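Local coordinates for protein obscurin (Homo sapiens, PDB 4C4K) that probably serves as a giant muscle scaffold and signalling protein with serine/threonine kinase and Rho exchange-factor regions, here represented by its first immunoglobulin domain, at residues K20-S25 with V90-D95; C26-V29 with Q35-W38; A49-A54 with Y60-L65. One frame throughout, in Å; residues are numbered along the deposited sequence. Where two conformers were deposited one is given.

Interaction 1: residues K20-S25 with V90-D95; sequences KDATLS and VGLQVD. With EDO (1,2-ethanediol), chain H; EDO (1,2-ethanediol), chain D.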
ATOM      1  N   LYS A  20      10.016 -11.113 -19.844  1.00 35.76           N
ATOM      2  CA  LYS A  20      11.008 -10.042 -19.929  1.00 35.79           C
ATOM      3  C   LYS A  20      10.440  -8.698 -19.525  1.00 34.91           C
ATOM      4  O   LYS A  20      11.185  -7.709 -19.463  1.00 33.59           O
ATOM      5  CB  LYS A  20      11.548  -9.954 -21.377  1.00 39.66           C
ATOM      6  CG  LYS A  20      12.349 -11.178 -21.817  1.00 58.45           C
ATOM      7  CD  LYS A  20      12.822 -11.048 -23.254  1.00 75.62           C
ATOM      8  CE  LYS A  20      13.525 -12.296 -23.739  1.00 94.63           C
ATOM      9  NZ  LYS A  20      13.910 -12.191 -25.171  1.00105.01           N
ATOM     10  N   ASP A  21       9.111  -8.634 -19.291  1.00 29.59           N
ATOM     11  CA  ASP A  21       8.436  -7.373 -18.972  1.00 28.55           C
ATOM     12  C   ASP A  21       7.412  -7.544 -17.870  1.00 33.25           C
ATOM     13  O   ASP A  21       6.799  -8.614 -17.753  1.00 34.65           O
ATOM     14  CB  ASP A  21       7.745  -6.812 -20.223  1.00 29.33           C
ATOM     15  CG  ASP A  21       8.625  -6.799 -21.463  1.00 41.44           C
ATOM     16  OD1 ASP A  21       9.441  -5.874 -21.599  1.00 45.16           O
ATOM     17  OD2 ASP A  21       8.612  -7.797 -22.205  1.00 45.18           O
ATOM     18  N   ALA A  22       7.192  -6.470 -17.084  1.00 26.50           N
ATOM     19  CA  ALA A  22       6.216  -6.493 -16.019  1.00 24.90           C
ATOM     20  C   ALA A  22       5.333  -5.258 -16.113  1.00 27.81           C
ATOM     21  O   ALA A  22       5.757  -4.240 -16.625  1.00 25.70           O
ATOM     22  CB  ALA A  22       6.914  -6.537 -14.659  1.00 26.18           C
ATOM     23  N   THR A  23       4.112  -5.352 -15.604  1.00 25.22           N
ATOM     24  CA  THR A  23       3.211  -4.215 -15.512  1.00 23.75           C
ATOM     25  C   THR A  23       2.585  -4.235 -14.150  1.00 28.77           C
ATOM     26  O   THR A  23       2.219  -5.294 -13.634  1.00 26.78           O
ATOM     27  CB  THR A  23       2.276  -4.035 -16.731  1.00 26.51           C
ATOM     28  OG1 THR A  23       1.665  -2.759 -16.641  1.00 29.86           O
ATOM     29  CG2 THR A  23       1.211  -5.090 -16.821  1.00 22.28           C
ATOM     30  N   LEU A  24       2.546  -3.057 -13.541  1.00 26.76           N
ATOM     31  CA  LEU A  24       2.042  -2.782 -12.206  1.00 27.98           C
ATOM     32  C   LEU A  24       0.902  -1.802 -12.379  1.00 32.01           C
ATOM     33  O   LEU A  24       1.051  -0.798 -13.075  1.00 30.88           O
ATOM     34  CB  LEU A  24       3.181  -2.152 -11.355  1.00 28.79           C
ATOM     35  CG  LEU A  24       4.212  -3.118 -10.663  1.00 33.54           C
ATOM     36  CD1 LEU A  24       4.929  -4.049 -11.640  1.00 33.95           C
ATOM     37  CD2 LEU A  24       5.238  -2.343  -9.888  1.00 32.25           C
ATOM     38  N   SER A  25      -0.256  -2.105 -11.793  1.00 29.81           N
ATOM     39  CA  SER A  25      -1.412  -1.219 -11.916  1.00 30.37           C
ATOM     40  C   SER A  25      -2.287  -1.202 -10.679  1.00 34.77           C
ATOM     41  O   SER A  25      -2.271  -2.144  -9.872  1.00 32.54           O
ATOM     42  CB  SER A  25      -2.262  -1.605 -13.130  1.00 33.05           C
ATOM     43  OG  SER A  25      -2.876  -2.855 -12.888  1.00 36.97           O
ATOM     44  N   VAL A  90       3.577  -3.182  -3.601  1.00 25.32           N
ATOM     45  CA  VAL A  90       3.509  -4.451  -4.340  1.00 27.30           C
ATOM     46  C   VAL A  90       4.953  -4.885  -4.599  1.00 32.93           C
ATOM     47  O   VAL A  90       5.825  -4.035  -4.827  1.00 31.87           O
ATOM     48  CB  VAL A  90       2.656  -4.317  -5.650  1.00 32.36           C
ATOM     49  CG1 VAL A  90       3.340  -3.420  -6.695  1.00 32.39           C
ATOM     50  CG2 VAL A  90       2.295  -5.692  -6.239  1.00 33.56           C
ATOM     51  N   GLY A  91       5.190  -6.185  -4.519  1.00 32.18           N
ATOM     52  CA  GLY A  91       6.494  -6.795  -4.747  1.00 32.29           C
ATOM     53  C   GLY A  91       6.626  -7.312  -6.165  1.00 37.21           C
ATOM     54  O   GLY A  91       5.639  -7.698  -6.807  1.00 35.44           O
ATOM     55  N   LEU A  92       7.849  -7.286  -6.664  1.00 35.68           N
ATOM     56  CA  LEU A  92       8.218  -7.801  -7.976  1.00 37.38           C
ATOM     57  C   LEU A  92       9.479  -8.602  -7.767  1.00 42.98           C
ATOM     58  O   LEU A  92      10.435  -8.109  -7.158  1.00 40.95           O
ATOM     59  CB  LEU A  92       8.457  -6.663  -9.008  1.00 37.08           C
ATOM     60  CG  LEU A  92       8.870  -7.127 -10.441  1.00 43.95           C
ATOM     61  CD1 LEU A  92       7.697  -7.732 -11.188  1.00 44.67           C
ATOM     62  CD2 LEU A  92       9.422  -5.978 -11.260  1.00 46.15           C
ATOM     63  N   GLN A  93       9.451  -9.856  -8.199  1.00 43.17           N
ATOM     64  CA  GLN A  93      10.615 -10.729  -8.148  1.00 46.30           C
ATOM     65  C   GLN A  93      10.930 -11.129  -9.565  1.00 51.26           C
ATOM     66  O   GLN A  93      10.084 -11.692 -10.255  1.00 52.72           O
ATOM     67  CB  GLN A  93      10.386 -11.965  -7.255  1.00 49.01           C
ATOM     68  CG  GLN A  93      11.581 -12.937  -7.181  1.00 70.81           C
ATOM     69  CD  GLN A  93      12.832 -12.347  -6.551  1.00 91.95           C
ATOM     70  OE1 GLN A  93      12.954 -12.245  -5.323  1.00 89.64           O
ATOM     71  NE2 GLN A  93      13.802 -11.972  -7.381  1.00 77.71           N
ATOM     72  N   VAL A  94      12.103 -10.755 -10.039  1.00 47.61           N
ATOM     73  CA  VAL A  94      12.524 -11.163 -11.368  1.00 47.90           C
ATOM     74  C   VAL A  94      13.474 -12.348 -11.219  1.00 54.38           C
ATOM     75  O   VAL A  94      14.307 -12.338 -10.309  1.00 54.44           O
ATOM     76  CB  VAL A  94      12.899 -10.037 -12.401  1.00 50.61           C
ATOM     77  CG1 VAL A  94      12.767  -8.634 -11.816  1.00 48.49           C
ATOM     78  CG2 VAL A  94      14.246 -10.250 -13.095  1.00 51.53           C
ATOM     79  N   ASP A  95      13.252 -13.411 -12.015  1.00 51.80           N
ATOM     80  CA  ASP A  95      14.039 -14.647 -11.978  1.00 66.02           C
ATOM     81  C   ASP A  95      14.951 -14.758 -13.191  1.00 97.35           C
ATOM     82  O   ASP A  95      15.812 -13.909 -13.389  1.00 62.47           O
ATOM     83  CB  ASP A  95      13.113 -15.872 -11.904  1.00 68.33           C
ATOM     84  CG  ASP A  95      12.212 -15.923 -10.683  1.00 77.32           C
ATOM     85  OD1 ASP A  95      12.736 -15.803  -9.546  1.00 77.61           O
ATOM     86  OD2 ASP A  95      10.993 -16.127 -10.857  1.00 82.91           O
TER
HETATM   87  C1  EDO H1106       9.317 -14.191 -14.509  1.00 71.06           C
HETATM   88  O1  EDO H1106       9.357 -13.449 -15.714  1.00 72.59           O
HETATM   89  C2  EDO H1106      10.088 -13.398 -13.441  1.00 69.36           C
HETATM   90  O2  EDO H1106      11.373 -13.072 -13.945  1.00 66.93           O
HETATM   91  C1  EDO D1102       6.958 -12.002 -22.122  1.00 68.48           C
HETATM   92  O1  EDO D1102       7.625 -11.512 -23.276  1.00 70.82           O
HETATM   93  C2  EDO D1102       6.060 -10.889 -21.556  1.00 65.87           C
HETATM   94  O2  EDO D1102       6.910  -9.854 -21.137  1.00 63.00           O
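Ala-22 and Leu-24 meet Leu-92 and Val-90 entirely through apolar side-chain carbons. The methyl CB of Ala-22 lies 3.8 Å from Leu-92 CD1. One step further along, Leu-24 CD2 comes within 3.9 Å of Val-90 CG1, and the branch carbon Leu-24 CG is 4.1 Å from that same methyl; these two side chains pass each other at a slant. The side chain of Val-90 points inward from the backbone, and its first torsion, with CG1 between the backbone N and the carbonyl carbon (chi1 68°), makes CG1 the methyl that meets Leu-24, while Leu-92 sends CG anti to its own N (chi1 179°). The CA atoms of Ala-22 and Leu-92 are 8.4 Å apart and no hydrogen bond crosses the contact, consistent with strands 22-31 and 84-92 lying in different sheets; between the two segments the touching is by alternate inward-facing residues.

Around this first shell, Tyr-75 is touched by both Leu-24 and Leu-92, Leu-67 by both Ala-22 and Leu-92, and Ala-13 by both Leu-24 and Val-90. Backbone bonds of Ala-22 with Ile-64 and of Leu-24 with Leu-62 fix the first strand in its sheet. At strand 84-92, the outermost of its sheet within this chain, Gly-91 N is hydrogen-bonded to an acidic side chain of another protein chain.

All four touching residues are buried; such packing depends on shape and dispersion and supplies no directional bond.

Interaction 2: residues C26-V29 with Q35-W38; sequences CQIV and QVSW. With EDO (1,2-ethanediol), chain F.
Trp-38 and Cys-26 make one of two side-chain contacts here, and the indole can be traced outward from its CB. CG is anti to the carbonyl carbon and beside the backbone N (chi1 -64°), which carries the ring from strand 35-40 in the direction of Cys-26. CD1, the first ring atom on the pyrrole side, lies 3.6 Å from O2 of a bound 1,2-ethanediol, probably picked up from the crystallisation liquor. NE1 donates to that same O2 over 2.9 Å with an angle of 153° at the hydrogen, and the acceptor stands at the ring edge near its plane. On the benzo side, CZ2 approaches Cys-26 SG to 4.2 Å, and CH2 approaches the same sulfur to 4.1 Å. SG is 5.0 Å from the six-membered ring centroid and 53° off its normal, an oblique sulfur-aromatic contact.

The second contact joins Ile-28 and Val-36 tip to tip. Ile-28 CD1 fits between the branches of the valine, 3.8 Å from Val-36 CG1 and equally near to CG2. Cys-77, on strand 73-80, is touched by Cys-26, Ile-28 and Val-36, while Phe-7 of strand 3-14 touches Cys-26 and Ile-28.

A cysteine on the second strand, a tryptophan on the third and a second cysteine on the strand beside the tryptophan's are the signature core of the immunoglobulin beta-sandwich, the fold of this I-set domain.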
ATOM      1  N   CYS A  26      -3.053  -0.119 -10.544  1.00 47.54           N
ATOM      2  CA  CYS A  26      -4.060   0.053  -9.502  1.00 48.84           C
ATOM      3  C   CYS A  26      -5.082   1.107  -9.868  1.00 46.36           C
ATOM      4  O   CYS A  26      -4.839   1.955 -10.720  1.00 45.68           O
ATOM      5  CB  CYS A  26      -3.436   0.328  -8.144  1.00 49.71           C
ATOM      6  SG  CYS A  26      -2.269   1.688  -8.161  1.00 54.16           S
ATOM      7  N   GLN A  27      -6.224   1.041  -9.212  1.00 39.43           N
ATOM      8  CA  GLN A  27      -7.336   1.932  -9.417  1.00 38.36           C
ATOM      9  C   GLN A  27      -7.426   2.836  -8.212  1.00 37.51           C
ATOM     10  O   GLN A  27      -7.517   2.353  -7.077  1.00 34.93           O
ATOM     11  CB  GLN A  27      -8.612   1.118  -9.594  1.00 41.77           C
ATOM     12  CG  GLN A  27      -9.749   1.964 -10.133  1.00 55.77           C
ATOM     13  CD  GLN A  27     -10.918   1.140 -10.576  1.00 70.30           C
ATOM     14  OE1 GLN A  27     -11.072  -0.029 -10.208  1.00 61.29           O
ATOM     15  NE2 GLN A  27     -11.763   1.743 -11.384  1.00 67.58           N
ATOM     16  N   ILE A  28      -7.323   4.150  -8.454  1.00 34.29           N
ATOM     17  CA  ILE A  28      -7.286   5.166  -7.394  1.00 31.00           C
ATOM     18  C   ILE A  28      -8.302   6.283  -7.683  1.00 35.50           C
ATOM     19  O   ILE A  28      -8.328   6.795  -8.795  1.00 35.75           O
ATOM     20  CB  ILE A  28      -5.844   5.772  -7.276  1.00 32.21           C
ATOM     21  CG1 ILE A  28      -4.746   4.703  -7.033  1.00 32.01           C
ATOM     22  CG2 ILE A  28      -5.796   6.865  -6.207  1.00 31.20           C
ATOM     23  CD1 ILE A  28      -3.324   5.124  -7.430  1.00 32.24           C
ATOM     24  N   VAL A  29      -9.043   6.733  -6.651  1.00 32.08           N
ATOM     25  CA  VAL A  29     -10.005   7.841  -6.765  1.00 32.67           C
ATOM     26  C   VAL A  29      -9.730   8.860  -5.660  1.00 33.06           C
ATOM     27  O   VAL A  29      -9.150   8.503  -4.635  1.00 31.86           O
ATOM     28  CB  VAL A  29     -11.503   7.391  -6.770  1.00 39.40           C
ATOM     29  CG1 VAL A  29     -11.874   6.650  -8.063  1.00 41.76           C
ATOM     30  CG2 VAL A  29     -11.865   6.575  -5.521  1.00 38.40           C
ATOM     31  N   GLN A  35      -2.431  13.260  -7.579  1.00 32.11           N
ATOM     32  CA  GLN A  35      -1.155  13.139  -8.256  1.00 31.36           C
ATOM     33  C   GLN A  35      -0.653  11.752  -7.826  1.00 33.43           C
ATOM     34  O   GLN A  35      -0.591  11.455  -6.624  1.00 31.72           O
ATOM     35  CB  GLN A  35      -0.206  14.239  -7.743  1.00 34.67           C
ATOM     36  CG  GLN A  35       1.159  14.290  -8.438  1.00 62.67           C
ATOM     37  CD  GLN A  35       2.042  15.406  -7.915  1.00 93.95           C
ATOM     38  OE1 GLN A  35       1.591  16.524  -7.631  1.00 93.70           O
ATOM     39  NE2 GLN A  35       3.335  15.136  -7.812  1.00 88.99           N
ATOM     40  N   VAL A  36      -0.347  10.890  -8.792  1.00 30.16           N
ATOM     41  CA  VAL A  36       0.089   9.521  -8.498  1.00 28.52           C
ATOM     42  C   VAL A  36       1.534   9.302  -8.914  1.00 30.71           C
ATOM     43  O   VAL A  36       1.916   9.662 -10.016  1.00 31.57           O
ATOM     44  CB  VAL A  36      -0.879   8.466  -9.104  1.00 32.30           C
ATOM     45  CG1 VAL A  36      -0.370   7.033  -8.926  1.00 29.57           C
ATOM     46  CG2 VAL A  36      -2.300   8.633  -8.556  1.00 32.97           C
ATOM     47  N   SER A  37       2.319   8.692  -8.038  1.00 26.47           N
ATOM     48  CA  SER A  37       3.721   8.410  -8.319  1.00 28.44           C
ATOM     49  C   SER A  37       4.103   7.037  -7.744  1.00 32.65           C
ATOM     50  O   SER A  37       3.430   6.537  -6.848  1.00 33.20           O
ATOM     51  CB  SER A  37       4.620   9.510  -7.739  1.00 32.41           C
ATOM     52  OG  SER A  37       4.478   9.562  -6.333  1.00 38.50           O
ATOM     53  N   TRP A  38       5.206   6.479  -8.223  1.00 28.37           N
ATOM     54  CA  TRP A  38       5.724   5.184  -7.803  1.00 28.72           C
ATOM     55  C   TRP A  38       7.101   5.369  -7.187  1.00 32.55           C
ATOM     56  O   TRP A  38       7.889   6.185  -7.661  1.00 32.05           O
ATOM     57  CB  TRP A  38       5.796   4.217  -9.010  1.00 28.37           C
ATOM     58  CG  TRP A  38       4.454   3.895  -9.608  1.00 30.08           C
ATOM     59  CD1 TRP A  38       3.771   4.630 -10.531  1.00 33.27           C
ATOM     60  CD2 TRP A  38       3.630   2.756  -9.311  1.00 30.29           C
ATOM     61  NE1 TRP A  38       2.578   4.018 -10.835  1.00 33.64           N
ATOM     62  CE2 TRP A  38       2.464   2.865 -10.102  1.00 34.98           C
ATOM     63  CE3 TRP A  38       3.775   1.642  -8.467  1.00 32.23           C
ATOM     64  CZ2 TRP A  38       1.450   1.899 -10.084  1.00 36.36           C
ATOM     65  CZ3 TRP A  38       2.756   0.693  -8.430  1.00 35.80           C
ATOM     66  CH2 TRP A  38       1.617   0.818  -9.240  1.00 37.31           C
TER
HETATM   67  C1  EDO F1104       0.870   7.602 -13.886  1.00 59.00           C
HETATM   68  O1  EDO F1104       0.722   8.949 -13.481  1.00 63.54           O
HETATM   69  C2  EDO F1104       1.250   6.770 -12.648  1.00 54.17           C
HETATM   70  O2  EDO F1104       1.359   5.418 -13.047  1.00 49.25           O

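Interaction 3: residues A49-A54 with Y60-L65; sequences ARFRLA and YRLTIL. With EDO (1,2-ethanediol), chain I; EDO (1,2-ethanediol), chain F; EDO (1,2-ethanediol), chain G.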
ATOM      1  N   ALA A  49      13.394   4.912 -20.935  1.00 28.33           N
ATOM      2  CA  ALA A  49      13.336   3.839 -21.924  1.00 28.81           C
ATOM      3  C   ALA A  49      12.713   2.530 -21.365  1.00 33.40           C
ATOM      4  O   ALA A  49      11.975   1.840 -22.065  1.00 32.40           O
ATOM      5  CB  ALA A  49      14.726   3.582 -22.476  1.00 30.80           C
ATOM      6  N   ARG A  50      12.995   2.207 -20.099  1.00 28.86           N
ATOM      7  CA  ARG A  50      12.503   0.955 -19.531  1.00 27.50           C
ATOM      8  C   ARG A  50      11.342   1.111 -18.565  1.00 29.79           C
ATOM      9  O   ARG A  50      10.742   0.111 -18.221  1.00 31.03           O
ATOM     10  CB  ARG A  50      13.642   0.203 -18.830  1.00 28.17           C
ATOM     11  CG  ARG A  50      14.846  -0.163 -19.688  1.00 33.06           C
ATOM     12  CD  ARG A  50      15.617  -1.323 -19.084  1.00 32.82           C
ATOM     13  NE  ARG A  50      16.048  -1.080 -17.698  1.00 34.44           N
ATOM     14  CZ  ARG A  50      15.565  -1.718 -16.636  1.00 42.62           C
ATOM     15  NH1 ARG A  50      14.595  -2.612 -16.770  1.00 29.63           N
ATOM     16  NH2 ARG A  50      16.026  -1.444 -15.430  1.00 33.09           N
ATOM     17  N   PHE A  51      11.036   2.333 -18.102  1.00 26.21           N
ATOM     18  CA  PHE A  51       9.974   2.601 -17.121  1.00 24.61           C
ATOM     19  C   PHE A  51       8.932   3.468 -17.768  1.00 29.03           C
ATOM     20  O   PHE A  51       9.228   4.598 -18.167  1.00 26.47           O
ATOM     21  CB  PHE A  51      10.558   3.257 -15.857  1.00 26.47           C
ATOM     22  CG  PHE A  51      11.472   2.308 -15.118  1.00 28.15           C
ATOM     23  CD1 PHE A  51      12.816   2.203 -15.460  1.00 32.93           C
ATOM     24  CD2 PHE A  51      10.985   1.502 -14.095  1.00 28.59           C
ATOM     25  CE1 PHE A  51      13.649   1.277 -14.812  1.00 35.02           C
ATOM     26  CE2 PHE A  51      11.818   0.601 -13.429  1.00 32.89           C
ATOM     27  CZ  PHE A  51      13.144   0.484 -13.799  1.00 32.98           C
ATOM     28  N   ARG A  52       7.718   2.918 -17.927  1.00 26.66           N
ATOM     29  CA  ARG A  52       6.637   3.637 -18.602  0.50 27.36           C
ATOM     30  C   ARG A  52       5.478   3.884 -17.674  1.00 30.66           C
ATOM     31  O   ARG A  52       4.931   2.945 -17.126  1.00 29.94           O
ATOM     32  CB  ARG A  52       6.170   2.871 -19.853  0.50 26.28           C
ATOM     33  CG  ARG A  52       7.316   2.373 -20.715  0.50 29.09           C
ATOM     34  CD  ARG A  52       8.090   3.523 -21.328  0.50 25.95           C
ATOM     35  NE  ARG A  52       9.070   3.054 -22.302  0.50 31.64           N
ATOM     36  CZ  ARG A  52       8.764   2.556 -23.494  0.50 41.73           C
ATOM     37  NH1 ARG A  52       7.496   2.435 -23.867  0.50 31.92           N
ATOM     38  NH2 ARG A  52       9.721   2.163 -24.316  0.50 29.69           N
ATOM     39  N   LEU A  53       5.102   5.141 -17.523  1.00 28.13           N
ATOM     40  CA  LEU A  53       4.006   5.555 -16.660  1.00 28.95           C
ATOM     41  C   LEU A  53       2.834   6.017 -17.492  1.00 35.65           C
ATOM     42  O   LEU A  53       3.018   6.717 -18.494  1.00 36.36           O
ATOM     43  CB  LEU A  53       4.471   6.673 -15.721  1.00 29.94           C
ATOM     44  CG  LEU A  53       5.554   6.291 -14.730  1.00 35.15           C
ATOM     45  CD1 LEU A  53       6.353   7.518 -14.316  1.00 39.18           C
ATOM     46  CD2 LEU A  53       4.956   5.677 -13.506  1.00 34.58           C
ATOM     47  N   ALA A  54       1.621   5.600 -17.102  1.00 32.35           N
ATOM     48  CA  ALA A  54       0.422   5.979 -17.841  1.00 33.50           C
ATOM     49  C   ALA A  54      -0.787   5.985 -16.934  1.00 35.83           C
ATOM     50  O   ALA A  54      -0.784   5.365 -15.868  1.00 33.79           O
ATOM     51  CB  ALA A  54       0.206   5.035 -19.029  1.00 34.41           C
ATOM     52  N   TYR A  60      -4.036   3.634 -13.019  1.00 32.91           N
ATOM     53  CA  TYR A  60      -2.640   4.105 -13.102  1.00 31.18           C
ATOM     54  C   TYR A  60      -1.702   2.931 -13.282  1.00 35.92           C
ATOM     55  O   TYR A  60      -1.824   1.924 -12.591  1.00 35.01           O
ATOM     56  CB  TYR A  60      -2.268   4.904 -11.846  1.00 29.73           C
ATOM     57  CG  TYR A  60      -3.143   6.121 -11.656  1.00 29.46           C
ATOM     58  CD1 TYR A  60      -4.415   6.009 -11.097  1.00 30.55           C
ATOM     59  CD2 TYR A  60      -2.703   7.385 -12.030  1.00 31.05           C
ATOM     60  CE1 TYR A  60      -5.218   7.130 -10.897  1.00 31.87           C
ATOM     61  CE2 TYR A  60      -3.503   8.515 -11.840  1.00 32.32           C
ATOM     62  CZ  TYR A  60      -4.768   8.377 -11.292  1.00 36.83           C
ATOM     63  OH  TYR A  60      -5.570   9.474 -11.097  1.00 38.36           O
ATOM     64  N   ARG A  61      -0.742   3.084 -14.186  1.00 28.90           N
ATOM     65  CA  ARG A  61       0.156   2.010 -14.567  1.00 25.61           C
ATOM     66  C   ARG A  61       1.635   2.407 -14.554  1.00 29.32           C
ATOM     67  O   ARG A  61       2.013   3.525 -14.924  1.00 28.84           O
ATOM     68  CB  ARG A  61      -0.253   1.530 -15.979  1.00 24.63           C
ATOM     69  CG  ARG A  61       0.457   0.278 -16.520  1.00 18.30           C
ATOM     70  CD  ARG A  61      -0.182  -0.240 -17.820  1.00 25.82           C
ATOM     71  NE  ARG A  61      -1.625  -0.443 -17.618  1.00 35.98           N
ATOM     72  CZ  ARG A  61      -2.168  -1.475 -16.976  1.00 46.04           C
ATOM     73  NH1 ARG A  61      -1.409  -2.487 -16.564  1.00 32.91           N
ATOM     74  NH2 ARG A  61      -3.480  -1.532 -16.793  1.00 35.88           N
ATOM     75  N   LEU A  62       2.461   1.439 -14.140  1.00 25.77           N
ATOM     76  CA  LEU A  62       3.907   1.417 -14.238  1.00 24.42           C
ATOM     77  C   LEU A  62       4.285   0.143 -14.990  1.00 27.65           C
ATOM     78  O   LEU A  62       4.107  -0.952 -14.459  1.00 27.46           O
ATOM     79  CB  LEU A  62       4.610   1.459 -12.868  1.00 24.64           C
ATOM     80  CG  LEU A  62       6.166   1.278 -12.918  1.00 28.52           C
ATOM     81  CD1 LEU A  62       6.832   2.306 -13.887  1.00 28.74           C
ATOM     82  CD2 LEU A  62       6.763   1.359 -11.530  1.00 30.92           C
ATOM     83  N   THR A  63       4.812   0.281 -16.224  1.00 22.66           N
ATOM     84  CA  THR A  63       5.264  -0.882 -16.988  1.00 23.86           C
ATOM     85  C   THR A  63       6.776  -0.873 -16.978  1.00 25.58           C
ATOM     86  O   THR A  63       7.374   0.163 -17.216  1.00 26.02           O
ATOM     87  CB  THR A  63       4.715  -0.862 -18.433  1.00 30.07           C
ATOM     88  OG1 THR A  63       3.294  -0.931 -18.365  1.00 29.11           O
ATOM     89  CG2 THR A  63       5.238  -2.028 -19.274  1.00 31.04           C
ATOM     90  N   ILE A  64       7.391  -2.019 -16.716  1.00 22.88           N
ATOM     91  CA  ILE A  64       8.862  -2.142 -16.701  1.00 22.79           C
ATOM     92  C   ILE A  64       9.253  -3.041 -17.839  1.00 28.44           C
ATOM     93  O   ILE A  64       8.815  -4.191 -17.872  1.00 29.74           O
ATOM     94  CB  ILE A  64       9.394  -2.647 -15.317  1.00 25.46           C
ATOM     95  CG1 ILE A  64       8.807  -1.774 -14.183  1.00 26.04           C
ATOM     96  CG2 ILE A  64      10.937  -2.638 -15.287  1.00 27.63           C
ATOM     97  CD1 ILE A  64       8.969  -2.337 -12.717  1.00 30.79           C
ATOM     98  N   LEU A  65      10.099  -2.533 -18.758  1.00 24.77           N
ATOM     99  CA  LEU A  65      10.520  -3.277 -19.916  1.00 27.60           C
ATOM    100  C   LEU A  65      11.912  -3.828 -19.727  1.00 34.11           C
ATOM    101  O   LEU A  65      12.724  -3.226 -19.020  1.00 34.41           O
ATOM    102  CB  LEU A  65      10.475  -2.392 -21.164  1.00 29.12           C
ATOM    103  CG  LEU A  65       9.108  -1.744 -21.529  1.00 34.34           C
ATOM    104  CD1 LEU A  65       9.240  -0.954 -22.836  1.00 37.48           C
ATOM    105  CD2 LEU A  65       8.016  -2.817 -21.730  1.00 35.02           C
TER
HETATM  106  C1  EDO I1107      16.222   2.615 -17.288  1.00 60.65           C
HETATM  107  O1  EDO I1107      17.562   2.312 -17.655  1.00 63.96           O
HETATM  108  C2  EDO I1107      15.595   3.541 -18.369  1.00 55.44           C
HETATM  109  O2  EDO I1107      14.243   3.849 -18.038  1.00 49.64           O
HETATM  110  C1  EDO F1104       0.870   7.602 -13.886  1.00 59.00           C
HETATM  111  O1  EDO F1104       0.722   8.949 -13.481  1.00 63.54           O
HETATM  112  C2  EDO F1104       1.250   6.770 -12.648  1.00 54.17           C
HETATM  113  O2  EDO F1104       1.359   5.418 -13.047  1.00 49.25           O
HETATM  114  C1  EDO G1105      -3.194   3.020 -18.236  1.00 39.35           C
HETATM  115  O1  EDO G1105      -2.243   2.174 -18.843  1.00 39.19           O
HETATM  116  C2  EDO G1105      -3.937   2.159 -17.234  1.00 41.11           C
HETATM  117  O2  EDO G1105      -4.476   1.015 -17.910  1.00 42.80           O
HETATM  118  O   HOH W   1       2.543   1.677 -18.752  1.00 42.00           O
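A beta hairpin folds strand 59-64 back along strand 51-56: the axes of 51-54 and 60-64 come within 4.7 Å, and their directions differ by 166°, hence antiparallel. Arg-52 and Thr-63 form a hydrogen-bonded pair, with Arg-52 N to Thr-63 O at 2.9 Å and Thr-63 N to Arg-52 O at 2.8 Å; Ala-54 and Arg-61 form the next such pair. Between and before them, Leu-53 faces Leu-62 and Phe-51 faces Ile-64 as non-hydrogen-bonded pairs.

Side chains of those latter pairs share one face. Phe-51 CE2 lies 3.8 Å from Ile-64 CG2, which approaches at an oblique angle to the ring, and Leu-53 CD2 is 3.9 Å from Leu-62 CD1.

At the hairpin's open end, Leu-65 N donates to Arg-50 O over 2.8 Å. The arginine answers with its side chain: a bend at chi3 (-56°) turns the guanidinium back, and NH1 reaches Leu-65 O at 3.0 Å, almost in line with the carbonyl and close to the guanidinium plane. NH1 also forms a salt bridge with Asp-71, and Phe-51 CE1 rests 3.7 Å above one face of the Arg-50 guanidinium, toward its rim. Putting a leucine at Arg-50 would probably deprive Asp-71 of its charged mate and Leu-65 O of this donor.

Strand 59-64 is bordered on its other side by strand 22-31, through backbone bonds of Tyr-60, Leu-62 and Ile-64, while Leu-53 and Leu-62 touch Trp-38 on strand 35-40 of the opposing sheet.

In the fold
All three contacts lie in one immunoglobulin I-set domain. Interactions 1 and 2 each bridge its two sheets from strand 22-31, with centres 17 Å apart on opposite sides of the chain's centre; Leu-24 CB still meets Trp-38 CH2 at 4.0 Å. Interaction 3 stays within one sheet, 11 Å from interaction 1 and 13 Å from interaction 2 between centres. Strand 59-64 neighbours strand 22-31, bonding through Leu-24 N to Leu-62 O at 2.8 Å. Along the chain, interaction 2 closes before interaction 3 opens, and both fall between the segments of interaction 1, which thus ties early and late strands into one compact sandwich.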